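Long-range contacts in S12 family peptidase (Streptomyces sp. 82F2, PDB 3WWX), which probably hydrolyses amide bonds with D-stereospecificity, as a serine hydrolase of the beta-lactamase-related S12 family: residues A8-A13 and Q335-A340; T55-A60 and L285-D290; R99-H104 and N160-L165. One frame throughout, in Å; residues are numbered along the deposited sequence.

From the N terminus, helix 8-19 meets its partner only at the far end of the chain, where helix 334-343 packs beside it; interaction 1 closes the widest loop and holds both others. Inside it, helix 55-68 meets the turn leading into strand 288-291, and interaction 2 closes a second loop. Interaction 3 is nested deeper, joining the end of helix 98-102 to helix 160-174. No contacts cross. Interaction 1 lies on the terminal helices beside the large sheet, interaction 3 in the helical region beyond the chain's centre. Interactions 2 and 3 touch through Gly-286 N to Leu-102 O and Lys-56 NZ to Asn-160 OD1, whereas Gln-335 and Asp-290 join interactions 1 and 2 more weakly.

Interaction 1 (A8-A13 and Q335-A340); sequences AATQQA and QKVIEA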
loop_
_atom_site.group_PDB
_atom_site.type_symbol
_atom_site.label_atom_id
_atom_site.label_comp_id
_atom_site.label_asym_id
_atom_site.label_seq_id
_atom_site.Cartn_x
_atom_site.Cartn_y
_atom_site.Cartn_z
ATOM N N ALA A 8 19.308 -3.913 -17.557
ATOM C CA ALA A 8 20.288 -4.823 -16.966
ATOM C C ALA A 8 20.574 -4.577 -15.483
ATOM O O ALA A 8 20.734 -5.522 -14.721
ATOM C CB ALA A 8 21.607 -4.792 -17.778
ATOM N N ALA A 9 20.646 -3.318 -15.061
ATOM C CA ALA A 9 20.896 -3.009 -13.662
ATOM C C ALA A 9 19.741 -3.529 -12.809
ATOM O O ALA A 9 19.940 -4.011 -11.689
ATOM C CB ALA A 9 21.061 -1.522 -13.471
ATOM N N THR A 10 18.530 -3.417 -13.338
ATOM C CA THR A 10 17.362 -3.842 -12.568
ATOM C C THR A 10 17.362 -5.361 -12.420
ATOM O O THR A 10 17.076 -5.871 -11.341
ATOM C CB THR A 10 16.096 -3.343 -13.215
ATOM O OG1 THR A 10 16.275 -1.957 -13.523
ATOM C CG2 THR A 10 14.892 -3.500 -12.257
ATOM N N GLN A 11 17.701 -6.067 -13.489
ATOM C CA GLN A 11 17.884 -7.522 -13.440
ATOM C C GLN A 11 18.916 -7.900 -12.377
ATOM O O GLN A 11 18.695 -8.798 -11.559
ATOM C CB GLN A 11 18.311 -8.037 -14.811
ATOM C CG GLN A 11 18.508 -9.552 -14.868
ATOM C CD GLN A 11 17.222 -10.316 -14.591
ATOM O OE1 GLN A 11 16.175 -10.022 -15.177
ATOM N NE2 GLN A 11 17.304 -11.324 -13.721
ATOM N N GLN A 12 20.038 -7.193 -12.360
ATOM C CA GLN A 12 21.071 -7.418 -11.367
ATOM C C GLN A 12 20.532 -7.247 -9.947
ATOM O O GLN A 12 20.892 -7.986 -9.032
ATOM C CB GLN A 12 22.206 -6.421 -11.627
ATOM C CG GLN A 12 23.579 -6.799 -11.165
ATOM C CD GLN A 12 24.627 -5.886 -11.794
ATOM O OE1 GLN A 12 24.611 -5.660 -13.004
ATOM N NE2 GLN A 12 25.515 -5.334 -10.973
ATOM N N ALA A 13 19.661 -6.252 -9.756
ATOM C CA ALA A 13 19.109 -5.959 -8.441
ATOM C C ALA A 13 18.140 -7.061 -7.987
ATOM O O ALA A 13 18.065 -7.374 -6.810
ATOM C CB ALA A 13 18.416 -4.594 -8.441
ATOM N N GLN A 335 14.777 -0.924 -2.254
ATOM C CA GLN A 335 15.351 0.343 -2.695
ATOM C C GLN A 335 16.439 0.125 -3.736
ATOM O O GLN A 335 16.579 0.926 -4.671
ATOM C CB GLN A 335 15.893 1.156 -1.514
ATOM C CG GLN A 335 16.103 2.627 -1.833
ATOM C CD GLN A 335 14.807 3.364 -2.118
ATOM O OE1 GLN A 335 13.709 2.886 -1.820
ATOM N NE2 GLN A 335 14.935 4.537 -2.717
ATOM N N LYS A 336 17.215 -0.951 -3.618
ATOM C CA LYS A 336 18.221 -1.252 -4.626
ATOM C C LYS A 336 17.592 -1.445 -6.012
ATOM O O LYS A 336 18.179 -1.083 -7.020
ATOM C CB LYS A 336 19.025 -2.495 -4.248
ATOM C CG LYS A 336 20.029 -2.294 -3.138
ATOM C CD LYS A 336 20.953 -3.519 -3.036
ATOM C CE LYS A 336 21.952 -3.382 -1.905
ATOM N NZ LYS A 336 21.279 -3.139 -0.603
ATOM N N VAL A 337 16.399 -2.034 -6.075
ATOM C CA VAL A 337 15.735 -2.250 -7.351
ATOM C C VAL A 337 15.298 -0.904 -7.943
ATOM O O VAL A 337 15.442 -0.667 -9.142
ATOM C CB VAL A 337 14.518 -3.198 -7.197
ATOM C CG1 VAL A 337 13.829 -3.400 -8.533
ATOM C CG2 VAL A 337 14.979 -4.566 -6.626
ATOM N N ILE A 338 14.775 -0.039 -7.087
ATOM C CA ILE A 338 14.327 1.296 -7.492
ATOM C C ILE A 338 15.506 2.125 -8.000
ATOM O O ILE A 338 15.430 2.744 -9.074
ATOM C CB ILE A 338 13.595 2.000 -6.343
ATOM C CG1 ILE A 338 12.281 1.261 -6.010
ATOM C CG2 ILE A 338 13.287 3.448 -6.701
ATOM C CD1 ILE A 338 11.671 1.648 -4.663
ATOM N N GLU A 339 16.606 2.118 -7.254
ATOM C CA GLU A 339 17.796 2.848 -7.670
ATOM C C GLU A 339 18.361 2.293 -8.970
ATOM O O GLU A 339 18.796 3.054 -9.837
ATOM C CB GLU A 339 18.853 2.821 -6.567
ATOM C CG GLU A 339 18.640 3.836 -5.492
ATOM C CD GLU A 339 19.180 5.213 -5.837
ATOM O OE1 GLU A 339 20.011 5.314 -6.767
ATOM O OE2 GLU A 339 18.789 6.162 -5.153
ATOM N N ALA A 340 18.362 0.975 -9.134
ATOM C CA ALA A 340 18.885 0.377 -10.356
ATOM C C ALA A 340 18.070 0.839 -11.563
ATOM O O ALA A 340 18.608 1.254 -12.599
ATOM C CB ALA A 340 18.869 -1.122 -10.251
#
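Ala-340 puts its CB into the surface of the opposing helix, meeting Ala-9 and Ala-13 together. This methyl lies 3.4 Å from Ala-9 O, a backbone atom, and Ala-13 CB is 3.9 Å from it. Ala-13 answers in the same way: its CB presses on the backbone of the second helix, 3.7 Å from Val-337 CA, with Val-337 CG2 close by. This seam is the tight part of the contact. Methyls rather than long side chains fill it, and the axes of the two short helical segments approach to 8.2 Å at 170°, nearly antiparallel. These are the first and last helices of the chain, laid side by side against the large antiparallel sheet, as the terminal helices are in the beta-lactamase fold. Toward that sheet the contact is buried. Thr-10 has CG2 anti to its backbone N, and this methyl meets Val-337 CG1 at 3.9 Å, the two side chains crossing at about a right angle. On the sheet side, Thr-10 touches Trp-36, and Val-337 touches Phe-326 and Leu-311. The hydroxyl of Thr-10 is hydrogen-bonded to Glu-341, one residue past the second segment. The outer side is looser. Ala-9 CB is partly exposed and touches Ala-340 CB at 3.9 Å, while Lys-336 starts toward the first helix, its CB no nearer than 4.7 Å to Ala-13 CB, and then leads off to a salt bridge with Asp-333. What it contributes is mainly its carbonyl, with Lys-336 O 3.8 Å from Ala-13 CB.

Interaction 2 (T55-A60 and L285-D290); sequences TKTFTA and LGLMKD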
loop_
_atom_site.group_PDB
_atom_site.type_symbol
_atom_site.label_atom_id
_atom_site.label_comp_id
_atom_site.label_asym_id
_atom_site.label_seq_id
_atom_site.Cartn_x
_atom_site.Cartn_y
_atom_site.Cartn_z
ATOM N N THR A 55 -2.315 -0.842 -1.588
ATOM C CA THR A 55 -3.765 -0.676 -1.576
ATOM C C THR A 55 -4.156 0.728 -1.165
ATOM O O THR A 55 -5.149 1.282 -1.655
ATOM C CB THR A 55 -4.399 -1.671 -0.593
ATOM O OG1 THR A 55 -4.064 -3.019 -0.968
ATOM C CG2 THR A 55 -5.912 -1.529 -0.537
ATOM N N LYS A 56 -3.388 1.324 -0.259
ATOM C CA LYS A 56 -3.690 2.662 0.226
ATOM C C LYS A 56 -3.826 3.679 -0.903
ATOM O O LYS A 56 -4.617 4.604 -0.796
ATOM C CB LYS A 56 -2.626 3.133 1.202
ATOM C CG LYS A 56 -2.645 2.399 2.523
ATOM C CD LYS A 56 -1.712 3.050 3.536
ATOM C CE LYS A 56 -1.790 2.381 4.899
ATOM N NZ LYS A 56 -1.271 1.003 4.898
ATOM N N THR A 57 -3.032 3.558 -1.964
ATOM C CA THR A 57 -3.138 4.528 -3.045
ATOM C C THR A 57 -4.499 4.418 -3.732
ATOM O O THR A 57 -5.086 5.432 -4.131
ATOM C CB THR A 57 -2.023 4.340 -4.066
ATOM O OG1 THR A 57 -0.766 4.257 -3.397
ATOM C CG2 THR A 57 -2.010 5.505 -5.035
ATOM N N PHE A 58 -5.006 3.193 -3.866
ATOM C CA PHE A 58 -6.336 2.987 -4.439
ATOM C C PHE A 58 -7.404 3.620 -3.546
ATOM O O PHE A 58 -8.292 4.329 -4.009
ATOM C CB PHE A 58 -6.620 1.500 -4.639
ATOM C CG PHE A 58 -5.780 0.859 -5.714
ATOM C CD1 PHE A 58 -4.511 0.377 -5.421
ATOM C CD2 PHE A 58 -6.251 0.724 -7.004
ATOM C CE1 PHE A 58 -3.720 -0.226 -6.395
ATOM C CE2 PHE A 58 -5.446 0.125 -7.991
ATOM C CZ PHE A 58 -4.199 -0.354 -7.681
ATOM N N THR A 59 -7.327 3.364 -2.251
ATOM C CA THR A 59 -8.265 3.939 -1.304
ATOM C C THR A 59 -8.278 5.466 -1.349
ATOM O O THR A 59 -9.360 6.092 -1.405
ATOM C CB THR A 59 -7.915 3.423 0.103
ATOM O OG1 THR A 59 -8.001 1.996 0.079
ATOM C CG2 THR A 59 -8.832 3.991 1.169
ATOM N N ALA A 60 -7.089 6.076 -1.352
ATOM C CA ALA A 60 -6.988 7.541 -1.431
ATOM C C ALA A 60 -7.546 8.077 -2.738
ATOM O O ALA A 60 -8.202 9.118 -2.749
ATOM C CB ALA A 60 -5.559 7.993 -1.247
ATOM N N LEU A 285 -1.231 11.967 -0.036
ATOM C CA LEU A 285 -2.478 11.279 0.288
ATOM C C LEU A 285 -2.397 9.858 -0.239
ATOM O O LEU A 285 -2.694 9.590 -1.391
ATOM C CB LEU A 285 -3.699 12.025 -0.259
ATOM C CG LEU A 285 -3.781 13.494 0.196
ATOM C CD1 LEU A 285 -5.010 14.167 -0.409
ATOM C CD2 LEU A 285 -3.759 13.671 1.714
ATOM N N GLY A 286 -1.961 8.937 0.615
ATOM C CA GLY A 286 -1.788 7.541 0.195
ATOM C C GLY A 286 -0.757 7.371 -0.924
ATOM O O GLY A 286 -0.888 6.472 -1.777
ATOM N N LEU A 287 0.246 8.246 -0.941
ATOM C CA LEU A 287 1.235 8.295 -2.019
ATOM C C LEU A 287 2.499 8.907 -1.477
ATOM O O LEU A 287 2.416 9.864 -0.718
ATOM C CB LEU A 287 0.682 9.141 -3.167
ATOM C CG LEU A 287 1.523 9.181 -4.440
ATOM C CD1 LEU A 287 1.506 7.839 -5.190
ATOM C CD2 LEU A 287 1.021 10.286 -5.338
ATOM N N MET A 288 3.656 8.371 -1.841
ATOM C CA MET A 288 4.939 8.848 -1.329
ATOM C C MET A 288 5.795 9.382 -2.454
ATOM O O MET A 288 5.670 8.914 -3.572
ATOM C CB MET A 288 5.695 7.682 -0.705
ATOM C CG MET A 288 5.284 7.387 0.685
ATOM S SD MET A 288 6.421 6.240 1.474
ATOM C CE MET A 288 6.280 4.832 0.374
ATOM N N LYS A 289 6.654 10.353 -2.140
ATOM C CA LYS A 289 7.672 10.818 -3.078
ATOM C C LYS A 289 9.054 10.583 -2.488
ATOM O O LYS A 289 9.230 10.556 -1.270
ATOM C CB LYS A 289 7.495 12.300 -3.415
ATOM C CG LYS A 289 8.004 13.255 -2.373
ATOM C CD LYS A 289 7.953 14.712 -2.833
ATOM C CE LYS A 289 8.470 15.605 -1.732
ATOM N NZ LYS A 289 8.434 17.048 -2.091
ATOM N N ASP A 290 10.042 10.402 -3.355
ATOM C CA ASP A 290 11.423 10.246 -2.917
ATOM C C ASP A 290 12.272 10.798 -4.033
ATOM O O ASP A 290 11.914 10.682 -5.191
ATOM C CB ASP A 290 11.732 8.767 -2.668
ATOM C CG ASP A 290 13.065 8.540 -1.952
ATOM O OD1 ASP A 290 13.707 9.515 -1.512
ATOM O OD2 ASP A 290 13.432 7.354 -1.825
#
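Thr-57 holds OG1 anti to its own carbonyl carbon, beside the backbone N (chi1 -49°), and this brings the hydroxyl to the carbonyl of Gly-286. OG1 donates to Gly-286 O across 2.7 Å, arriving nearly along the C=O axis, with a C=O...donor angle of 169°. The same oxygen lies 3.2 Å from Thr-57 CA in a CA-H...O contact. Thr-57 CG2, anti to the backbone N, touches it too, 3.6 Å from Gly-286 O, and reaches on toward Leu-287 CD1 at 4.2 Å. Gly-286 turns its bare CA to the helix, 4.1 Å from Ala-60 CB; a CB there would point at the helix and run into Ala-60 CB and Lys-56 O, and the positive phi (62°) by itself also favours glycine. One turn along from Thr-57, Ala-60 CB sits 3.3 Å from Leu-285 O. Lys-56 starts toward the turn but extends away, NZ bonding Tyr-158, Asn-160 and Ala-237; it occupies the lysine place of the SxxK sequence motif, as in serine beta-lactamases and their relatives. Thr-57 OG1 is also hydrogen-bonded to Tyr-251 OH of helix 244-255, and Met-268 of helix 262-268 covers Thr-57, Ala-60 and Leu-287. Beyond the turn the chain enters strand 288-291, which runs in the large sheet between strands 282-283 and 297-305.

Interaction 3 (R99-H104 and N160-L165); sequences RQLLNH and NTNFVL
The Schellman motif that ends helix 98-102 sets His-104, its C-prime residue with positive phi, against Asn-162 and Phe-163 in the first turns of helix 160-174. Asn-162 ND2 donates to His-104 ND1 over 3.1 Å. The bond is nearly straight at the hydrogen, 170°, and lies almost in the amide plane, though the donor is tilted out of the histidine ring plane. Asn-162 CG stands anti to its carbonyl carbon (chi1 -77°), which carries the amide toward His-104. Its CB packs separately, 3.2 Å from Leu-101 O. The side chains of Leu-101 and Asn-162 cross obliquely, with Leu-101 CD2 3.5 Å from Asn-162 OD1. That amide oxygen is taken by Ser-106 OG, so both ends of the amide have partners, and a water accepts from Asn-162 ND2 as well, at 3.3 Å. A Tyr-x-Asn sequence, Tyr-158 to Asn-160, leads into this helix and matches the second conserved motif of serine beta-lactamases and their relatives; His-104 stacks on Tyr-158. Phe-163 lies against His-104, its CE1 3.6 Å from His-104 NE2, the ring planes 39° apart. Leu-102 O lies at the edge of the Phe-163 ring, near its plane, 3.3 Å from Phe-163 CZ. The Leu-102 side chain crosses Phe-163 at about a right angle, its CD2 3.7 Å from Phe-163 CE2. Leu-101 and Leu-165 also cross at about a right angle, with Leu-101 CD1 3.9 Å from Leu-165 CB.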
loop_
_atom_site.group_PDB
_atom_site.type_symbol
_atom_site.label_atom_id
_atom_site.label_comp_id
_atom_site.label_asym_id
_atom_site.label_seq_id
_atom_site.Cartn_x
_atom_site.Cartn_y
_atom_site.Cartn_z
ATOM N N ARG A 99 -8.463 14.168 5.572
ATOM C CA ARG A 99 -7.140 14.399 4.976
ATOM C C ARG A 99 -6.025 13.893 5.876
ATOM O O ARG A 99 -5.057 13.307 5.406
ATOM C CB ARG A 99 -6.926 15.888 4.685
ATOM C CG ARG A 99 -5.662 16.199 3.869
ATOM C CD ARG A 99 -5.443 17.729 3.668
ATOM N NE ARG A 99 -6.642 18.340 3.104
ATOM C CZ ARG A 99 -7.043 18.195 1.844
ATOM N NH1 ARG A 99 -6.309 17.503 0.970
ATOM N NH2 ARG A 99 -8.178 18.759 1.434
ATOM N N GLN A 100 -6.157 14.117 7.182
ATOM C CA GLN A 100 -5.145 13.683 8.128
ATOM C C GLN A 100 -5.063 12.155 8.255
ATOM O O GLN A 100 -3.996 11.628 8.558
ATOM C CB GLN A 100 -5.392 14.340 9.495
ATOM C CG GLN A 100 -5.143 15.831 9.481
ATOM C CD GLN A 100 -5.571 16.507 10.765
ATOM O OE1 GLN A 100 -6.549 16.114 11.395
ATOM N NE2 GLN A 100 -4.826 17.533 11.157
ATOM N N LEU A 101 -6.166 11.460 7.993
ATOM C CA LEU A 101 -6.099 10.000 7.844
ATOM C C LEU A 101 -5.201 9.660 6.675
ATOM O O LEU A 101 -4.306 8.819 6.781
ATOM C CB LEU A 101 -7.476 9.399 7.578
ATOM C CG LEU A 101 -8.615 9.680 8.573
ATOM C CD1 LEU A 101 -9.876 8.994 8.116
ATOM C CD2 LEU A 101 -8.225 9.227 9.989
ATOM N N LEU A 102 -5.414 10.331 5.549
ATOM C CA LEU A 102 -4.776 9.918 4.304
ATOM C C LEU A 102 -3.286 10.208 4.221
ATOM O O LEU A 102 -2.575 9.535 3.474
ATOM C CB LEU A 102 -5.499 10.542 3.111
ATOM C CG LEU A 102 -6.951 10.138 2.951
ATOM C CD1 LEU A 102 -7.566 10.985 1.842
ATOM C CD2 LEU A 102 -7.120 8.653 2.666
ATOM N N ASN A 103 -2.799 11.185 4.987
ATOM C CA ASN A 103 -1.371 11.491 5.033
ATOM C C ASN A 103 -0.677 11.107 6.349
ATOM O O ASN A 103 0.481 11.442 6.570
ATOM C CB ASN A 103 -1.105 12.958 4.656
ATOM C CG ASN A 103 -1.719 13.948 5.621
ATOM O OD1 ASN A 103 -2.021 13.626 6.767
ATOM N ND2 ASN A 103 -1.866 15.178 5.169
ATOM N N HIS A 104 -1.401 10.369 7.194
ATOM C CA HIS A 104 -0.870 9.838 8.454
ATOM C C HIS A 104 -0.417 10.925 9.430
ATOM O O HIS A 104 0.503 10.711 10.217
ATOM C CB HIS A 104 0.270 8.840 8.217
ATOM C CG HIS A 104 -0.117 7.663 7.382
ATOM N ND1 HIS A 104 -0.967 6.668 7.823
ATOM C CD2 HIS A 104 0.233 7.327 6.124
ATOM C CE1 HIS A 104 -1.116 5.773 6.870
ATOM N NE2 HIS A 104 -0.398 6.149 5.822
ATOM N N ASN A 160 -2.026 2.006 10.047
ATOM C CA ASN A 160 -2.944 1.264 9.200
ATOM C C ASN A 160 -4.388 1.593 9.547
ATOM O O ASN A 160 -5.267 1.501 8.689
ATOM C CB ASN A 160 -2.628 -0.222 9.319
ATOM C CG ASN A 160 -1.321 -0.561 8.656
ATOM O OD1 ASN A 160 -1.127 -0.237 7.488
ATOM N ND2 ASN A 160 -0.385 -1.103 9.405
ATOM N N THR A 161 -4.647 1.996 10.793
ATOM C CA THR A 161 -6.005 2.359 11.193
ATOM C C THR A 161 -6.510 3.515 10.351
ATOM O O THR A 161 -7.704 3.600 10.048
ATOM C CB THR A 161 -6.059 2.775 12.665
ATOM O OG1 THR A 161 -5.283 1.845 13.428
ATOM C CG2 THR A 161 -7.501 2.758 13.169
ATOM N N ASN A 162 -5.613 4.391 9.937
ATOM C CA ASN A 162 -6.024 5.537 9.137
ATOM C C ASN A 162 -6.735 5.119 7.878
ATOM O O ASN A 162 -7.720 5.759 7.504
ATOM C CB ASN A 162 -4.831 6.395 8.770
ATOM C CG ASN A 162 -4.364 7.246 9.924
ATOM O OD1 ASN A 162 -5.178 7.682 10.740
ATOM N ND2 ASN A 162 -3.074 7.503 9.995
ATOM N N PHE A 163 -6.265 4.054 7.229
ATOM C CA PHE A 163 -6.866 3.640 5.962
ATOM C C PHE A 163 -8.024 2.679 6.124
ATOM O O PHE A 163 -8.893 2.646 5.262
ATOM C CB PHE A 163 -5.807 3.170 4.974
ATOM C CG PHE A 163 -5.151 4.331 4.267
ATOM C CD1 PHE A 163 -4.261 5.157 4.945
ATOM C CD2 PHE A 163 -5.449 4.625 2.953
ATOM C CE1 PHE A 163 -3.700 6.257 4.339
ATOM C CE2 PHE A 163 -4.872 5.730 2.336
ATOM C CZ PHE A 163 -3.993 6.542 3.028
ATOM N N VAL A 164 -8.099 1.949 7.231
ATOM C CA VAL A 164 -9.345 1.264 7.559
ATOM C C VAL A 164 -10.479 2.286 7.774
ATOM O O VAL A 164 -11.581 2.114 7.240
ATOM C CB VAL A 164 -9.160 0.329 8.762
ATOM C CG1 VAL A 164 -10.477 -0.312 9.161
ATOM C CG2 VAL A 164 -8.132 -0.739 8.415
ATOM N N LEU A 165 -10.217 3.341 8.531
ATOM C CA LEU A 165 -11.176 4.440 8.684
ATOM C C LEU A 165 -11.515 5.060 7.326
ATOM O O LEU A 165 -12.684 5.311 7.032
ATOM C CB LEU A 165 -10.606 5.489 9.633
ATOM C CG LEU A 165 -10.562 5.021 11.088
ATOM C CD1 LEU A 165 -9.675 5.893 11.904
ATOM C CD2 LEU A 165 -11.981 4.955 11.675
HETATM O O HOH W 1 -1.104 8.965 12.176
#